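Local coordinates for galactitol 1-phosphate 5-dehydrogenase from Escherichia coli, a protein that oxidises galactitol 1-phosphate to D-tagatose 6-phosphate with NAD(+) as hydride acceptor, as a zinc-containing member of the alcohol dehydrogenase family, in two crystal structures: PDB 4UEO (chain A, 2.00 Å), residues Leu57-Ser62 and Tyr106-Ser111; PDB 4A2C (chain B, 1.87 Å), residues Leu57-Ser62 and Tyr106-Ser111. Structure 2 is superposed on structure 1 by the backbone atoms of these residues (RMSD 0.18 Å); each is numbered along its deposited sequence.

Structure 1 (4UEO); sequences LGHEFS and YDFIGS. With ZN (zinc ion), chain C.
The F108 ring edge meets a face of the H59 imidazole, F108 CE1 3.8 Å from H59 CG, planes at 65°. With H59 CG between backbone N and carbonyl carbon (chi1 55°), the ring reaches the metal, one face toward F108. H59 CB lies 3.1 Å from I109 O. Imidazole suits this catalytic site: H59 NE2 binds zinc at 2.3 Å, beside water 1 and C38 SG, while the pi face receives the phenyl edge. E60 OE2 stays 3.8 Å from zinc; E60 OE1 salt-bridges K341. E144, a ligand by similarity only, packs on H59 and E60. I109 CG2 meets the F61 edge, 4.2 Å from F61 CE2. A side chain at G110 would jam against G58 and the I109 carbonyl. The loop into strand 60-68 meets the end of strand 107-108 and its turn in the GroES-like domain.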
loop_
_atom_site.group_PDB
_atom_site.type_symbol
_atom_site.label_atom_id
_atom_site.label_comp_id
_atom_site.label_asym_id
_atom_site.label_seq_id
_atom_site.Cartn_x
_atom_site.Cartn_y
_atom_site.Cartn_z
ATOM N N LEU A 57 15.408 -9.085 -27.773
ATOM C CA LEU A 57 15.195 -8.685 -26.380
ATOM C C LEU A 57 16.472 -8.113 -25.761
ATOM O O LEU A 57 17.443 -7.852 -26.477
ATOM C CB LEU A 57 14.698 -9.886 -25.573
ATOM C CG LEU A 57 13.524 -10.590 -26.263
ATOM C CD1 LEU A 57 13.184 -11.911 -25.597
ATOM C CD2 LEU A 57 12.305 -9.674 -26.314
ATOM N N GLY A 58 16.479 -7.927 -24.440
ATOM C CA GLY A 58 17.706 -7.575 -23.744
ATOM C C GLY A 58 17.772 -6.155 -23.207
ATOM O O GLY A 58 18.251 -5.247 -23.877
ATOM N N HIS A 59 17.306 -5.956 -21.979
ATOM C CA HIS A 59 17.302 -4.621 -21.388
ATOM C C HIS A 59 18.262 -4.519 -20.203
ATOM O O HIS A 59 18.193 -3.581 -19.403
ATOM C CB HIS A 59 15.887 -4.259 -20.948
ATOM C CG HIS A 59 15.275 -5.255 -20.021
ATOM N ND1 HIS A 59 14.659 -6.404 -20.467
ATOM C CD2 HIS A 59 15.183 -5.278 -18.669
ATOM C CE1 HIS A 59 14.209 -7.090 -19.430
ATOM N NE2 HIS A 59 14.516 -6.429 -18.329
ATOM N N GLU A 60 19.163 -5.482 -20.085
ATOM C CA GLU A 60 20.025 -5.533 -18.910
ATOM C C GLU A 60 21.473 -5.551 -19.341
ATOM O O GLU A 60 22.105 -6.594 -19.307
ATOM C CB GLU A 60 19.718 -6.763 -18.060
ATOM C CG GLU A 60 18.305 -6.816 -17.509
ATOM C CD GLU A 60 18.041 -8.041 -16.644
ATOM O OE1 GLU A 60 18.875 -8.972 -16.614
ATOM O OE2 GLU A 60 16.986 -8.077 -15.980
ATOM N N PHE A 61 22.006 -4.414 -19.763
ATOM C CA PHE A 61 23.365 -4.449 -20.288
ATOM C C PHE A 61 24.178 -3.206 -19.988
ATOM O O PHE A 61 23.654 -2.144 -19.668
ATOM C CB PHE A 61 23.347 -4.709 -21.805
ATOM C CG PHE A 61 22.710 -3.614 -22.630
ATOM C CD1 PHE A 61 23.451 -2.514 -23.046
ATOM C CD2 PHE A 61 21.392 -3.712 -23.027
ATOM C CE1 PHE A 61 22.866 -1.526 -23.818
ATOM C CE2 PHE A 61 20.806 -2.718 -23.806
ATOM C CZ PHE A 61 21.547 -1.637 -24.198
ATOM N N SER A 62 25.486 -3.366 -20.079
ATOM C CA SER A 62 26.387 -2.244 -19.959
ATOM C C SER A 62 27.360 -2.269 -21.117
ATOM O O SER A 62 27.430 -3.248 -21.865
ATOM C CB SER A 62 27.150 -2.298 -18.646
ATOM O OG SER A 62 27.800 -3.543 -18.533
ATOM N N TYR A 106 5.222 5.403 -23.137
ATOM C CA TYR A 106 6.561 4.893 -22.862
ATOM C C TYR A 106 7.182 4.201 -24.077
ATOM O O TYR A 106 6.476 3.584 -24.872
ATOM C CB TYR A 106 6.474 3.895 -21.707
ATOM C CG TYR A 106 5.165 3.129 -21.761
ATOM C CD1 TYR A 106 4.980 2.074 -22.648
ATOM C CD2 TYR A 106 4.099 3.491 -20.956
ATOM C CE1 TYR A 106 3.766 1.393 -22.713
ATOM C CE2 TYR A 106 2.886 2.824 -21.012
ATOM C CZ TYR A 106 2.725 1.776 -21.889
ATOM O OH TYR A 106 1.517 1.116 -21.936
ATOM N N ASP A 107 8.495 4.300 -24.230
ATOM C CA ASP A 107 9.192 3.314 -25.043
ATOM C C ASP A 107 9.954 2.424 -24.060
ATOM O O ASP A 107 10.178 2.816 -22.913
ATOM C CB ASP A 107 10.129 3.961 -26.068
ATOM C CG ASP A 107 10.318 3.097 -27.316
ATOM O OD1 ASP A 107 9.975 1.895 -27.258
ATOM O OD2 ASP A 107 10.802 3.612 -28.352
ATOM N N PHE A 108 10.322 1.222 -24.488
ATOM C CA PHE A 108 11.125 0.336 -23.643
ATOM C C PHE A 108 12.060 -0.512 -24.511
ATOM O O PHE A 108 11.619 -1.235 -25.405
ATOM C CB PHE A 108 10.223 -0.560 -22.780
ATOM C CG PHE A 108 10.931 -1.191 -21.616
ATOM C CD1 PHE A 108 11.677 -2.351 -21.781
ATOM C CD2 PHE A 108 10.847 -0.629 -20.351
ATOM C CE1 PHE A 108 12.335 -2.928 -20.705
ATOM C CE2 PHE A 108 11.494 -1.203 -19.272
ATOM C CZ PHE A 108 12.239 -2.357 -19.448
ATOM N N ILE A 109 13.352 -0.387 -24.250
ATOM C CA ILE A 109 14.380 -1.194 -24.913
ATOM C C ILE A 109 14.283 -2.673 -24.529
ATOM O O ILE A 109 14.292 -3.017 -23.344
ATOM C CB ILE A 109 15.791 -0.676 -24.555
ATOM C CG1 ILE A 109 16.029 0.695 -25.196
ATOM C CG2 ILE A 109 16.875 -1.686 -24.968
ATOM C CD1 ILE A 109 17.130 1.469 -24.525
ATOM N N GLY A 110 14.210 -3.542 -25.527
ATOM C CA GLY A 110 14.098 -4.966 -25.277
ATOM C C GLY A 110 12.669 -5.366 -24.983
ATOM O O GLY A 110 12.413 -6.420 -24.401
ATOM N N SER A 111 11.733 -4.512 -25.387
ATOM C CA SER A 111 10.313 -4.805 -25.261
ATOM C C SER A 111 9.537 -4.187 -26.422
ATOM O O SER A 111 9.033 -4.901 -27.288
ATOM C CB SER A 111 9.773 -4.291 -23.928
ATOM O OG SER A 111 8.423 -4.687 -23.744
HETATM ZN ZN ZN C . 13.407 -6.983 -16.389
HETATM O O HOH W 1 15.296 -6.512 -15.488
#

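Structure 2 (4A2C); sequences LGHEFS and YDFIGS. With NI (nickel (II) ion), chain D.
F108 turns its ring edge to a face of the H59 imidazole, F108 CE1 3.7 Å from H59 CG, planes at 72°. With H59 CG between backbone N and carbonyl carbon (chi1 61°), the ring reaches the metal, one face toward F108. H59 CB lies 3.0 Å from I109 O. Imidazole suits the site: H59 NE2 binds nickel at 2.3 Å, beside C38 SG, while ND1 gives its N-H to water 2, 2.8 Å away in the ring plane, which would hold the ring's rotation. E60 OE2 is 3.1 Å from nickel; E60 OE1 salt-bridges K341. E144, a ligand by similarity only, packs on H59 and E60. I109 CG2 meets the F61 edge, 4.0 Å from F61 CE2. A side chain at G110 would jam against G58 and the I109 carbonyl. Water 2 also bonds G58 N and G110 O.

Comparison
The metal bond of the histidine is kept while the metal itself is exchanged: H59(A) NE2 holds zinc and H59(B) NE2 holds nickel, each at 2.3 Å, and C38(A) SG and C38(B) SG bind the respective ions as well. One metal site is thus filled in both. Zinc is accompanied by water 1, a ligand 2.1 Å from the ion; after superposition nickel lies displaced from the zinc position toward that of this water. E60(A) OE2 is 3.8 Å from zinc and E60(B) OE2 3.1 Å from nickel. These are contacts, not metal bonds, and since E60(A) and E60(B) keep their place within the error, as do H59(A) and H59(B), the difference is consistent with the position of the ion. These side chains do not move in answer to the exchange.

Packing behind the site is kept as well. F108(A) and F108(B) hold their edge against the histidine face, and I109(A) and I109(B) stay beside both the histidine and F61(A) or F61(B). Water 2 is modelled in structure 2, where it bonds to G58(B) N, H59(B) ND1 and G110(B) O; no counterpart is modelled in structure 1, which may reflect modelling or resolution.

Structure 2 (4A2C)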
loop_
_atom_site.group_PDB
_atom_site.type_symbol
_atom_site.label_atom_id
_atom_site.label_comp_id
_atom_site.label_asym_id
_atom_site.label_seq_id
_atom_site.Cartn_x
_atom_site.Cartn_y
_atom_site.Cartn_z
ATOM N N LEU B 57 15.522 -8.965 -27.924
ATOM C CA LEU B 57 15.296 -8.577 -26.533
ATOM C C LEU B 57 16.583 -8.052 -25.874
ATOM O O LEU B 57 17.572 -7.782 -26.557
ATOM C CB LEU B 57 14.750 -9.765 -25.746
ATOM C CG LEU B 57 13.267 -10.111 -25.857
ATOM C CD1 LEU B 57 12.545 -9.163 -26.796
ATOM C CD2 LEU B 57 13.062 -11.557 -26.286
ATOM N N GLY B 58 16.556 -7.893 -24.552
ATOM C CA GLY B 58 17.742 -7.524 -23.792
ATOM C C GLY B 58 17.724 -6.082 -23.305
ATOM O O GLY B 58 17.958 -5.141 -24.097
ATOM N N HIS B 59 17.449 -5.909 -22.008
ATOM C CA HIS B 59 17.425 -4.585 -21.397
ATOM C C HIS B 59 18.257 -4.508 -20.120
ATOM O O HIS B 59 18.070 -3.588 -19.323
ATOM C CB HIS B 59 16.004 -4.180 -21.069
ATOM C CG HIS B 59 15.331 -5.103 -20.104
ATOM N ND1 HIS B 59 14.665 -6.242 -20.507
ATOM C CD2 HIS B 59 15.243 -5.074 -18.752
ATOM C CE1 HIS B 59 14.176 -6.862 -19.446
ATOM N NE2 HIS B 59 14.518 -6.177 -18.370
ATOM N N GLU B 60 19.155 -5.472 -19.920
ATOM C CA GLU B 60 20.041 -5.472 -18.749
ATOM C C GLU B 60 21.474 -5.515 -19.241
ATOM O O GLU B 60 22.084 -6.591 -19.291
ATOM C CB GLU B 60 19.802 -6.708 -17.879
ATOM C CG GLU B 60 18.402 -6.869 -17.324
ATOM C CD GLU B 60 18.220 -8.220 -16.644
ATOM O OE1 GLU B 60 19.213 -8.971 -16.522
ATOM O OE2 GLU B 60 17.089 -8.535 -16.237
ATOM N N PHE B 61 22.019 -4.367 -19.631
ATOM C CA PHE B 61 23.320 -4.395 -20.278
ATOM C C PHE B 61 24.192 -3.171 -20.060
ATOM O O PHE B 61 23.706 -2.070 -19.774
ATOM C CB PHE B 61 23.172 -4.690 -21.770
ATOM C CG PHE B 61 22.511 -3.590 -22.568
ATOM C CD1 PHE B 61 23.263 -2.570 -23.111
ATOM C CD2 PHE B 61 21.147 -3.619 -22.823
ATOM C CE1 PHE B 61 22.673 -1.581 -23.866
ATOM C CE2 PHE B 61 20.547 -2.632 -23.570
ATOM C CZ PHE B 61 21.316 -1.609 -24.102
ATOM N N SER B 62 25.491 -3.391 -20.192
ATOM C CA SER B 62 26.475 -2.360 -19.963
ATOM C C SER B 62 27.467 -2.428 -21.117
ATOM O O SER B 62 27.461 -3.387 -21.898
ATOM C CB SER B 62 27.195 -2.597 -18.636
ATOM O OG SER B 62 27.947 -3.811 -18.654
ATOM N N TYR B 106 5.235 5.649 -23.448
ATOM C CA TYR B 106 6.589 5.183 -23.146
ATOM C C TYR B 106 7.166 4.212 -24.170
ATOM O O TYR B 106 6.430 3.519 -24.875
ATOM C CB TYR B 106 6.633 4.547 -21.752
ATOM C CG TYR B 106 5.844 3.260 -21.635
ATOM C CD1 TYR B 106 6.418 2.038 -21.964
ATOM C CD2 TYR B 106 4.530 3.265 -21.177
ATOM C CE1 TYR B 106 5.699 0.855 -21.855
ATOM C CE2 TYR B 106 3.806 2.093 -21.062
ATOM C CZ TYR B 106 4.393 0.890 -21.402
ATOM O OH TYR B 106 3.667 -0.276 -21.288
ATOM N N ASP B 107 8.493 4.189 -24.255
ATOM C CA ASP B 107 9.187 3.166 -25.006
ATOM C C ASP B 107 9.959 2.329 -23.994
ATOM O O ASP B 107 10.136 2.738 -22.839
ATOM C CB ASP B 107 10.144 3.797 -26.021
ATOM C CG ASP B 107 10.541 2.834 -27.126
ATOM O OD1 ASP B 107 9.938 1.742 -27.208
ATOM O OD2 ASP B 107 11.447 3.171 -27.923
ATOM N N PHE B 108 10.411 1.154 -24.409
ATOM C CA PHE B 108 11.184 0.316 -23.514
ATOM C C PHE B 108 12.100 -0.579 -24.328
ATOM O O PHE B 108 11.643 -1.436 -25.085
ATOM C CB PHE B 108 10.262 -0.527 -22.627
ATOM C CG PHE B 108 10.957 -1.144 -21.446
ATOM C CD1 PHE B 108 11.817 -2.213 -21.618
ATOM C CD2 PHE B 108 10.755 -0.651 -20.169
ATOM C CE1 PHE B 108 12.465 -2.786 -20.549
ATOM C CE2 PHE B 108 11.394 -1.227 -19.079
ATOM C CZ PHE B 108 12.252 -2.297 -19.270
ATOM N N ILE B 109 13.398 -0.350 -24.168
ATOM C CA ILE B 109 14.442 -1.155 -24.804
ATOM C C ILE B 109 14.299 -2.637 -24.421
ATOM O O ILE B 109 14.268 -2.988 -23.230
ATOM C CB ILE B 109 15.823 -0.595 -24.419
ATOM C CG1 ILE B 109 15.965 0.815 -25.011
ATOM C CG2 ILE B 109 16.947 -1.502 -24.912
ATOM C CD1 ILE B 109 17.144 1.598 -24.503
ATOM N N GLY B 110 14.151 -3.492 -25.430
ATOM C CA GLY B 110 14.021 -4.921 -25.213
ATOM C C GLY B 110 12.590 -5.405 -25.042
ATOM O O GLY B 110 12.362 -6.556 -24.650
ATOM N N SER B 111 11.620 -4.544 -25.336
ATOM C CA SER B 111 10.221 -4.958 -25.279
ATOM C C SER B 111 9.384 -4.291 -26.368
ATOM O O SER B 111 8.791 -4.960 -27.222
ATOM C CB SER B 111 9.620 -4.651 -23.903
ATOM O OG SER B 111 8.319 -5.192 -23.805
HETATM NI NI NI D . 14.313 -7.070 -16.285
HETATM O O HOH W 2 14.246 -7.715 -22.816
#